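Local coordinates for protein putative peptidyl-arginine deiminase (Chlorobium tepidum, PDB 1XKN) that is probably a hydrolase of the guanidine-modifying enzyme superfamily that deiminates agmatine or peptidyl-arginine, at residues E3-P9 with N101-Q107; I115-E119 with Q192-L197; L155-I160 with A173-N177. All coordinates share one frame; numbering follows the deposited sequence.

Interaction 1 of 3, residues E3-P9 with N101-Q107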
loop_
_atom_site.group_PDB
_atom_site.type_symbol
_atom_site.label_atom_id
_atom_site.label_comp_id
_atom_site.label_asym_id
_atom_site.label_seq_id
_atom_site.Cartn_x
_atom_site.Cartn_y
_atom_site.Cartn_z
ATOM N N GLU A 3 -15.672 -25.414 -0.952
ATOM C CA GLU A 3 -15.126 -24.180 -0.391
ATOM C C GLU A 3 -14.300 -23.471 -1.466
ATOM O O GLU A 3 -13.432 -24.078 -2.091
ATOM C CB GLU A 3 -14.241 -24.495 0.816
ATOM C CG GLU A 3 -13.834 -23.274 1.630
ATOM C CD GLU A 3 -14.918 -22.814 2.594
ATOM O OE1 GLU A 3 -16.051 -22.539 2.143
ATOM O OE2 GLU A 3 -14.631 -22.719 3.805
ATOM N N PRO A 4 -14.556 -22.174 -1.695
ATOM C CA PRO A 4 -13.799 -21.445 -2.719
ATOM C C PRO A 4 -12.351 -21.164 -2.340
ATOM O O PRO A 4 -11.982 -21.234 -1.170
ATOM C CB PRO A 4 -14.597 -20.154 -2.876
ATOM C CG PRO A 4 -15.072 -19.906 -1.474
ATOM C CD PRO A 4 -15.536 -21.287 -1.039
ATOM N N THR A 5 -11.524 -20.880 -3.340
ATOM C CA THR A 5 -10.141 -20.529 -3.073
ATOM C C THR A 5 -9.970 -19.118 -3.607
ATOM O O THR A 5 -10.734 -18.670 -4.468
ATOM C CB THR A 5 -9.129 -21.484 -3.756
ATOM O OG1 THR A 5 -9.358 -21.517 -5.168
ATOM C CG2 THR A 5 -9.259 -22.887 -3.181
ATOM N N TYR A 6 -8.990 -18.402 -3.074
ATOM C CA TYR A 6 -8.752 -17.036 -3.510
ATOM C C TYR A 6 -7.306 -16.843 -3.944
ATOM O O TYR A 6 -6.423 -17.632 -3.600
ATOM C CB TYR A 6 -9.096 -16.051 -2.384
ATOM C CG TYR A 6 -10.534 -16.114 -1.912
ATOM C CD1 TYR A 6 -10.893 -16.867 -0.792
ATOM C CD2 TYR A 6 -11.543 -15.435 -2.598
ATOM C CE1 TYR A 6 -12.222 -16.943 -0.368
ATOM C CE2 TYR A 6 -12.876 -15.507 -2.184
ATOM C CZ TYR A 6 -13.207 -16.263 -1.069
ATOM O OH TYR A 6 -14.523 -16.344 -0.655
ATOM N N PHE A 7 -7.082 -15.794 -4.723
ATOM C CA PHE A 7 -5.756 -15.452 -5.209
ATOM C C PHE A 7 -5.631 -13.941 -5.153
ATOM O O PHE A 7 -6.512 -13.219 -5.627
ATOM C CB PHE A 7 -5.572 -15.930 -6.654
ATOM C CG PHE A 7 -4.338 -15.385 -7.324
ATOM C CD1 PHE A 7 -3.070 -15.786 -6.916
ATOM C CD2 PHE A 7 -4.448 -14.456 -8.353
ATOM C CE1 PHE A 7 -1.925 -15.268 -7.524
ATOM C CE2 PHE A 7 -3.310 -13.929 -8.968
ATOM C CZ PHE A 7 -2.049 -14.338 -8.550
HETATM N N MSE A 8 -4.552 -13.465 -4.539
HETATM C CA MSE A 8 -4.309 -12.035 -4.462
HETATM C C MSE A 8 -3.169 -11.715 -5.414
HETATM O O MSE A 8 -2.025 -12.112 -5.184
HETATM C CB MSE A 8 -3.919 -11.605 -3.049
HETATM C CG MSE A 8 -3.846 -10.090 -2.912
HETATM SE SE MSE A 8 -3.222 -9.489 -1.191
HETATM C CE MSE A 8 -2.391 -7.821 -1.684
ATOM N N PRO A 9 -3.469 -11.007 -6.510
ATOM C CA PRO A 9 -2.425 -10.657 -7.475
ATOM C C PRO A 9 -1.357 -9.782 -6.836
ATOM O O PRO A 9 -1.638 -9.019 -5.909
ATOM C CB PRO A 9 -3.191 -9.895 -8.553
ATOM C CG PRO A 9 -4.552 -10.512 -8.498
ATOM C CD PRO A 9 -4.799 -10.624 -7.012
ATOM N N ASN A 101 -9.371 -4.621 -1.070
ATOM C CA ASN A 101 -8.398 -5.693 -1.231
ATOM C C ASN A 101 -8.982 -6.681 -2.242
ATOM O O ASN A 101 -9.624 -7.665 -1.877
ATOM C CB ASN A 101 -8.168 -6.376 0.125
ATOM C CG ASN A 101 -7.091 -7.453 0.083
ATOM O OD1 ASN A 101 -6.901 -8.179 1.056
ATOM N ND2 ASN A 101 -6.383 -7.559 -1.039
ATOM N N TYR A 102 -8.770 -6.387 -3.518
ATOM C CA TYR A 102 -9.257 -7.228 -4.605
ATOM C C TYR A 102 -8.544 -8.569 -4.633
ATOM O O TYR A 102 -7.330 -8.634 -4.464
ATOM C CB TYR A 102 -9.003 -6.545 -5.945
ATOM C CG TYR A 102 -9.786 -5.282 -6.169
ATOM C CD1 TYR A 102 -11.095 -5.329 -6.648
ATOM C CD2 TYR A 102 -9.207 -4.035 -5.938
ATOM C CE1 TYR A 102 -11.806 -4.162 -6.900
ATOM C CE2 TYR A 102 -9.909 -2.866 -6.183
ATOM C CZ TYR A 102 -11.202 -2.936 -6.667
ATOM O OH TYR A 102 -11.888 -1.784 -6.951
ATOM N N VAL A 103 -9.307 -9.631 -4.861
ATOM C CA VAL A 103 -8.761 -10.978 -4.973
ATOM C C VAL A 103 -9.584 -11.692 -6.038
ATOM O O VAL A 103 -10.710 -11.285 -6.331
ATOM C CB VAL A 103 -8.875 -11.793 -3.658
ATOM C CG1 VAL A 103 -7.962 -11.210 -2.592
ATOM C CG2 VAL A 103 -10.320 -11.825 -3.181
ATOM N N ILE A 104 -9.019 -12.741 -6.625
ATOM C CA ILE A 104 -9.723 -13.515 -7.639
ATOM C C ILE A 104 -10.265 -14.752 -6.941
ATOM O O ILE A 104 -9.512 -15.495 -6.305
ATOM C CB ILE A 104 -8.782 -13.970 -8.785
ATOM C CG1 ILE A 104 -8.072 -12.761 -9.399
ATOM C CG2 ILE A 104 -9.583 -14.722 -9.846
ATOM C CD1 ILE A 104 -9.006 -11.658 -9.857
ATOM N N ARG A 105 -11.572 -14.965 -7.050
ATOM C CA ARG A 105 -12.215 -16.113 -6.424
ATOM C C ARG A 105 -12.430 -17.239 -7.423
ATOM O O ARG A 105 -12.889 -17.009 -8.542
ATOM C CB ARG A 105 -13.566 -15.702 -5.828
ATOM C CG ARG A 105 -14.361 -16.863 -5.241
ATOM C CD ARG A 105 -15.644 -16.397 -4.560
ATOM N NE ARG A 105 -16.581 -15.754 -5.477
ATOM C CZ ARG A 105 -17.752 -15.244 -5.105
ATOM N NH1 ARG A 105 -18.127 -15.306 -3.833
ATOM N NH2 ARG A 105 -18.548 -14.670 -5.999
ATOM N N THR A 106 -12.085 -18.456 -7.019
ATOM C CA THR A 106 -12.280 -19.622 -7.872
ATOM C C THR A 106 -13.174 -20.611 -7.137
ATOM O O THR A 106 -12.895 -20.990 -5.998
ATOM C CB THR A 106 -10.950 -20.326 -8.216
ATOM O OG1 THR A 106 -10.140 -19.458 -9.020
ATOM C CG2 THR A 106 -11.214 -21.612 -8.996
ATOM N N GLN A 107 -14.253 -21.017 -7.795
ATOM C CA GLN A 107 -15.186 -21.962 -7.210
ATOM C C GLN A 107 -15.975 -22.647 -8.315
ATOM O O GLN A 107 -16.514 -21.991 -9.204
ATOM C CB GLN A 107 -16.125 -21.236 -6.251
ATOM C CG GLN A 107 -17.134 -22.121 -5.558
ATOM C CD GLN A 107 -17.675 -21.469 -4.305
ATOM O OE1 GLN A 107 -18.004 -20.282 -4.305
ATOM N NE2 GLN A 107 -17.777 -22.243 -3.230
HETATM O O HOH W 1 -17.111 -16.610 -1.515
#
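Ile104 N donates to Phe7 O over 2.7 Å, the shortest backbone bond in the antiparallel ladder that joins edge strand 5-7 to strand 101-107. The reciprocal bond, Phe7 N to Ile104 O, spans 2.9 Å but is bent to 133° at the hydrogen. Ile104 O is approached a second time by Tyr6 CA, in a CA-H...O contact of 3.3 Å. Thr5 and Thr106 exchange two much straighter bonds, and between these hydrogen-bonded pairs Tyr6 faces Arg105 as a non-hydrogen-bonded pair.

That middle pair is joined through its side chains as well as across the sheet. Arg105 sets CG anti to its own amide nitrogen (chi1 176°), which sends its aliphatic stem alongside the Tyr6 ring; Arg105 CG lies 3.7 Å from Tyr6 CE2. A bend further along the chain leaves the guanidinium plane only 30° from that of the ring. One water then bridges the two ends, accepting from Arg105 NH1 at 2.8 Å within the guanidinium plane and lying 2.7 Å from Tyr6 OH. Arg105 NH2 makes a salt bridge with Asp112, on the next strand. Val103 CG2 adds an apolar touch on Tyr6 CD2.

On the other face of the sheet, Phe7 turns its ring edge to Ile104 CG1, and Thr5 OG1 lies beside Thr106 CB. The ends are closed differently. Gln107 stretches out beside Pro4, with NE2 3.3 Å from Pro4 CD, while the side chain of Met8, a selenomethionine, crosses that of Asn101 at about a right angle, its SE beside Asn101 ND2; Asn101 OD1 accepts from Trp118 NE1. Register is thus fixed by main-chain bonds, whereas Arg105, shared between water and Asp112, probably keeps its positive charge and holds the Tyr6 hydroxyl in a polar setting.

Interaction 2 of 3, residues I115-E119 with Q192-L197. With NA (sodium ion), chain B.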
loop_
_atom_site.group_PDB
_atom_site.type_symbol
_atom_site.label_atom_id
_atom_site.label_comp_id
_atom_site.label_asym_id
_atom_site.label_seq_id
_atom_site.Cartn_x
_atom_site.Cartn_y
_atom_site.Cartn_z
ATOM N N ILE A 115 -14.122 -8.418 -3.743
ATOM C CA ILE A 115 -13.385 -7.589 -2.804
ATOM C C ILE A 115 -13.376 -8.307 -1.466
ATOM O O ILE A 115 -14.426 -8.672 -0.942
ATOM C CB ILE A 115 -14.024 -6.195 -2.668
ATOM C CG1 ILE A 115 -13.769 -5.402 -3.957
ATOM C CG2 ILE A 115 -13.457 -5.467 -1.441
ATOM C CD1 ILE A 115 -14.401 -4.030 -3.991
HETATM N N MSE A 116 -12.176 -8.529 -0.939
HETATM C CA MSE A 116 -12.000 -9.209 0.333
HETATM C C MSE A 116 -11.958 -8.124 1.398
HETATM O O MSE A 116 -10.959 -7.421 1.563
HETATM C CB MSE A 116 -10.700 -10.027 0.313
HETATM C CG MSE A 116 -10.471 -10.903 1.546
HETATM SE SE MSE A 116 -11.956 -12.109 1.881
HETATM C CE MSE A 116 -11.805 -13.154 0.254
ATOM N N ASN A 117 -13.075 -7.992 2.102
ATOM C CA ASN A 117 -13.249 -6.983 3.130
ATOM C C ASN A 117 -12.731 -7.373 4.512
ATOM O O ASN A 117 -13.323 -8.213 5.194
ATOM C CB ASN A 117 -14.736 -6.638 3.208
ATOM C CG ASN A 117 -15.033 -5.586 4.233
ATOM O OD1 ASN A 117 -14.428 -4.518 4.224
ATOM N ND2 ASN A 117 -15.977 -5.869 5.122
ATOM N N TRP A 118 -11.617 -6.770 4.922
ATOM C CA TRP A 118 -11.051 -7.034 6.246
ATOM C C TRP A 118 -11.542 -5.900 7.128
ATOM O O TRP A 118 -12.071 -4.924 6.624
ATOM C CB TRP A 118 -9.518 -6.998 6.225
ATOM C CG TRP A 118 -8.903 -8.014 5.325
ATOM C CD1 TRP A 118 -8.667 -7.887 3.988
ATOM C CD2 TRP A 118 -8.508 -9.345 5.679
ATOM N NE1 TRP A 118 -8.156 -9.055 3.484
ATOM C CE2 TRP A 118 -8.051 -9.969 4.497
ATOM C CE3 TRP A 118 -8.502 -10.071 6.877
ATOM C CZ2 TRP A 118 -7.591 -11.293 4.478
ATOM C CZ3 TRP A 118 -8.044 -11.389 6.857
ATOM C CH2 TRP A 118 -7.598 -11.983 5.664
ATOM N N GLU A 119 -11.372 -6.021 8.435
ATOM C CA GLU A 119 -11.795 -4.950 9.323
ATOM C C GLU A 119 -10.688 -3.917 9.451
ATOM O O GLU A 119 -9.511 -4.226 9.277
ATOM C CB GLU A 119 -12.152 -5.504 10.702
ATOM C CG GLU A 119 -13.422 -6.323 10.707
ATOM C CD GLU A 119 -14.619 -5.519 10.250
ATOM O OE1 GLU A 119 -15.015 -4.577 10.970
ATOM O OE2 GLU A 119 -15.166 -5.824 9.167
ATOM N N GLN A 192 -6.381 -17.500 8.580
ATOM C CA GLN A 192 -7.220 -16.559 7.845
ATOM C C GLN A 192 -6.531 -16.043 6.587
ATOM O O GLN A 192 -7.183 -15.830 5.568
ATOM C CB GLN A 192 -7.614 -15.383 8.740
ATOM C CG GLN A 192 -8.502 -15.779 9.918
ATOM C CD GLN A 192 -9.929 -16.106 9.500
ATOM O OE1 GLN A 192 -10.861 -15.351 9.781
ATOM N NE2 GLN A 192 -10.104 -17.235 8.827
ATOM N N LEU A 193 -5.218 -15.837 6.652
ATOM C CA LEU A 193 -4.488 -15.355 5.482
ATOM C C LEU A 193 -4.482 -16.440 4.413
ATOM O O LEU A 193 -4.613 -16.149 3.222
ATOM C CB LEU A 193 -3.055 -14.962 5.858
ATOM C CG LEU A 193 -2.939 -13.777 6.826
ATOM C CD1 LEU A 193 -1.484 -13.587 7.226
ATOM C CD2 LEU A 193 -3.494 -12.513 6.184
ATOM N N ARG A 194 -4.334 -17.693 4.830
ATOM C CA ARG A 194 -4.351 -18.789 3.869
ATOM C C ARG A 194 -5.743 -18.916 3.264
ATOM O O ARG A 194 -5.894 -19.027 2.048
ATOM C CB ARG A 194 -3.969 -20.111 4.537
ATOM C CG ARG A 194 -2.482 -20.270 4.764
ATOM C CD ARG A 194 -2.134 -21.707 5.106
ATOM N NE ARG A 194 -0.689 -21.907 5.108
ATOM C CZ ARG A 194 0.121 -21.529 6.091
ATOM N NH1 ARG A 194 -0.368 -20.935 7.173
ATOM N NH2 ARG A 194 1.427 -21.732 5.981
ATOM N N ARG A 195 -6.755 -18.876 4.123
ATOM C CA ARG A 195 -8.140 -19.008 3.696
ATOM C C ARG A 195 -8.639 -17.927 2.744
ATOM O O ARG A 195 -9.185 -18.229 1.680
ATOM C CB ARG A 195 -9.050 -19.035 4.925
ATOM C CG ARG A 195 -10.535 -19.076 4.604
ATOM C CD ARG A 195 -11.349 -18.985 5.879
ATOM N NE ARG A 195 -12.784 -19.047 5.624
ATOM C CZ ARG A 195 -13.713 -18.875 6.558
ATOM N NH1 ARG A 195 -13.358 -18.629 7.814
ATOM N NH2 ARG A 195 -14.998 -18.947 6.237
ATOM N N TYR A 196 -8.451 -16.668 3.130
ATOM C CA TYR A 196 -8.951 -15.552 2.335
ATOM C C TYR A 196 -8.033 -14.943 1.273
ATOM O O TYR A 196 -8.509 -14.242 0.382
ATOM C CB TYR A 196 -9.458 -14.465 3.284
ATOM C CG TYR A 196 -10.658 -14.898 4.109
ATOM C CD1 TYR A 196 -11.868 -15.220 3.492
ATOM C CD2 TYR A 196 -10.603 -14.934 5.504
ATOM C CE1 TYR A 196 -13.001 -15.552 4.243
ATOM C CE2 TYR A 196 -11.729 -15.269 6.264
ATOM C CZ TYR A 196 -12.921 -15.569 5.629
ATOM O OH TYR A 196 -14.045 -15.847 6.373
ATOM N N LEU A 197 -6.731 -15.205 1.358
ATOM C CA LEU A 197 -5.803 -14.679 0.367
ATOM C C LEU A 197 -5.209 -15.804 -0.474
ATOM O O LEU A 197 -4.578 -15.560 -1.500
ATOM C CB LEU A 197 -4.692 -13.866 1.041
ATOM C CG LEU A 197 -5.170 -12.611 1.782
ATOM C CD1 LEU A 197 -3.977 -11.855 2.353
ATOM C CD2 LEU A 197 -5.951 -11.718 0.826
HETATM NA NA NA B . -13.631 -3.016 6.227
HETATM O O HOH W 2 -15.952 -3.927 7.283
HETATM O O HOH W 3 -11.430 -1.945 5.286
#
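The methyl carbon of Met116, a selenomethionine, presses against a buried carbonyl that lacks any polar partner: Met116 CE lies 3.5 Å from Tyr196 O. The same side chain makes a Met-aromatic contact with the Tyr196 ring. Its selenium stands 4.3 Å from the ring centroid and 47° off the normal, an oblique approach in which Met116 SE comes within 3.5 Å of Tyr196 CD1. Met116 gets there by extending CG directly away from the amide (chi1 -174°) and then folding twice, so the selenium and methyl curl across the tyrosine at about a right angle.

Trp118, two residues on along the strand, supplies the second half of the contact. The edge of Tyr196 is directed at the face of its six-membered ring in an offset edge-to-face pair, with centroids 6.0 Å apart and planes at 86°. Around the rim of the indole, Trp118 CZ2 meets Leu197 CG at 3.9 Å, and Gln192 O, a helix carbonyl already bonded to Tyr196 N, lies at the ring edge by Trp118 CH2. Leu193 adds a methyl nearby. The indole nitrogen is held by Asn101.

The strand also binds a metal, through one side chain and one main-chain carbonyl. Sodium is bound by Asn117 OD1 at 2.6 Å and Trp118 O at 2.5 Å, with two waters and the O and OD1 atoms of Asn134 completing the site; one of those waters is further held by Asn117 ND2 and Glu119 OE2. Side chains alternate: those of Met116 and Trp118 pack against segment 192-197 of helix 186-197, roughly antiparallel to segment 115-119, whereas those of Ile115 and Asn117 lean on helix 131-144, and strands 101-107 and 148-152 flank the strand within the sheet.

Interaction 3 of 3, residues L155-I160 with A173-N177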
loop_
_atom_site.group_PDB
_atom_site.type_symbol
_atom_site.label_atom_id
_atom_site.label_comp_id
_atom_site.label_asym_id
_atom_site.label_seq_id
_atom_site.Cartn_x
_atom_site.Cartn_y
_atom_site.Cartn_z
ATOM N N LEU A 155 -7.154 -6.115 9.403
ATOM C CA LEU A 155 -5.967 -6.246 8.567
ATOM C C LEU A 155 -5.850 -5.038 7.653
ATOM O O LEU A 155 -6.820 -4.648 7.001
ATOM C CB LEU A 155 -6.034 -7.516 7.708
ATOM C CG LEU A 155 -4.776 -7.786 6.876
ATOM C CD1 LEU A 155 -3.635 -8.171 7.811
ATOM C CD2 LEU A 155 -5.032 -8.901 5.867
ATOM N N GLU A 156 -4.664 -4.442 7.624
ATOM C CA GLU A 156 -4.408 -3.297 6.761
ATOM C C GLU A 156 -3.585 -3.792 5.580
ATOM O O GLU A 156 -2.690 -4.621 5.744
ATOM C CB GLU A 156 -3.613 -2.214 7.494
ATOM C CG GLU A 156 -4.327 -1.600 8.682
ATOM C CD GLU A 156 -3.771 -2.076 10.004
ATOM O OE1 GLU A 156 -4.569 -2.293 10.940
ATOM O OE2 GLU A 156 -2.531 -2.216 10.115
ATOM N N GLY A 157 -3.881 -3.278 4.393
ATOM C CA GLY A 157 -3.139 -3.690 3.217
ATOM C C GLY A 157 -1.659 -3.366 3.320
ATOM O O GLY A 157 -0.823 -4.063 2.743
ATOM N N GLY A 158 -1.330 -2.310 4.056
ATOM C CA GLY A 158 0.059 -1.916 4.200
ATOM C C GLY A 158 0.852 -2.816 5.132
ATOM O O GLY A 158 2.079 -2.705 5.216
ATOM N N ALA A 159 0.156 -3.711 5.826
ATOM C CA ALA A 159 0.801 -4.626 6.760
ATOM C C ALA A 159 1.206 -5.947 6.117
ATOM O O ALA A 159 1.859 -6.782 6.748
ATOM C CB ALA A 159 -0.120 -4.888 7.948
ATOM N N ILE A 160 0.826 -6.138 4.858
ATOM C CA ILE A 160 1.167 -7.367 4.145
ATOM C C ILE A 160 1.718 -7.040 2.759
ATOM O O ILE A 160 1.502 -5.948 2.238
ATOM C CB ILE A 160 -0.067 -8.298 3.977
ATOM C CG1 ILE A 160 -1.161 -7.582 3.184
ATOM C CG2 ILE A 160 -0.592 -8.722 5.344
ATOM C CD1 ILE A 160 -2.295 -8.490 2.746
ATOM N N ALA A 173 5.629 -7.276 14.608
ATOM C CA ALA A 173 5.300 -6.037 15.297
ATOM C C ALA A 173 3.870 -5.580 15.036
ATOM O O ALA A 173 3.197 -5.085 15.940
ATOM C CB ALA A 173 6.278 -4.938 14.892
ATOM N N CYS A 174 3.395 -5.745 13.806
ATOM C CA CYS A 174 2.044 -5.309 13.485
ATOM C C CYS A 174 0.980 -6.393 13.625
ATOM O O CYS A 174 0.068 -6.265 14.441
ATOM C CB CYS A 174 2.005 -4.728 12.068
ATOM S SG CYS A 174 0.389 -4.088 11.568
ATOM N N LEU A 175 1.100 -7.461 12.841
ATOM C CA LEU A 175 0.106 -8.526 12.880
ATOM C C LEU A 175 -0.019 -9.288 14.192
ATOM O O LEU A 175 -0.995 -10.007 14.392
ATOM C CB LEU A 175 0.316 -9.505 11.717
ATOM C CG LEU A 175 -0.630 -9.265 10.533
ATOM C CD1 LEU A 175 -0.404 -7.869 9.967
ATOM C CD2 LEU A 175 -0.412 -10.317 9.456
ATOM N N LEU A 176 0.950 -9.150 15.089
ATOM C CA LEU A 176 0.831 -9.831 16.369
ATOM C C LEU A 176 0.607 -8.830 17.500
ATOM O O LEU A 176 0.604 -9.203 18.671
ATOM C CB LEU A 176 2.057 -10.711 16.656
ATOM C CG LEU A 176 2.172 -11.970 15.779
ATOM C CD1 LEU A 176 3.276 -12.871 16.315
ATOM C CD2 LEU A 176 0.843 -12.724 15.780
ATOM N N ASN A 177 0.404 -7.561 17.155
ATOM C CA ASN A 177 0.151 -6.560 18.186
ATOM C C ASN A 177 -1.263 -6.791 18.714
ATOM O O ASN A 177 -2.218 -6.885 17.943
ATOM C CB ASN A 177 0.261 -5.134 17.624
ATOM C CG ASN A 177 0.219 -4.076 18.718
ATOM O OD1 ASN A 177 -0.656 -4.095 19.580
ATOM N ND2 ASN A 177 1.164 -3.146 18.681
#
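Leu175 and Leu155 cross at a slant, their CD1 methyls 3.9 Å apart, where in this alpha/beta fold a short 3-10 turn, 157-159, packs against the end of helix 172-175; strands 160-162 and 167-171 connect the two along the chain. The same Leu175 CD1 also meets Ala159 CB at 3.6 Å, so one methyl branch serves both the start of segment 155-160 and the turn that follows. The other branch is directed at Ile160, where Leu175 CD2 makes a looser touch on Ile160 CG2. Leu175 reaches these partners with a chi1 of -100°, off the staggered positions.

Cys174 approaches the turn from the neighbouring position on the helix. It swings SG away from the amide (chi1 -178°), and the sulfur extends to Ala159 CB, which thereby lies against both helix residues. No hydrogen bond links the two segments; the buried contact is apolar packing. The Glu156 carboxylate, also buried here, is satisfied by others: OE1 makes a salt bridge with Arg180 and OE2 a hydrogen bond with His217. Glu156 OE2 meanwhile lies 3.8 Å from Cys174 SG.

How the interactions relate
Interactions 1 and 2 are close neighbours, their centres about 9 Å apart, and share one mixed sheet in which strands 101-107 and 110-119 are adjacent; a probable hydrogen bond from Met116 N to Asn101 O joins them directly. Interaction 3 lies about 13 Å from the centre of interaction 2 and about 20 Å from that of interaction 1. Along the chain interaction 1 closes first, and interaction 3 is nested within the loop that interaction 2 closes. Leu155 packs on Trp118 and Leu193, and Ile160 on Leu197. Residues Leu193 and Leu197 of helix 186-197 thus pack against both the sheet and segment 155-160, so the three contacts adjoin one another.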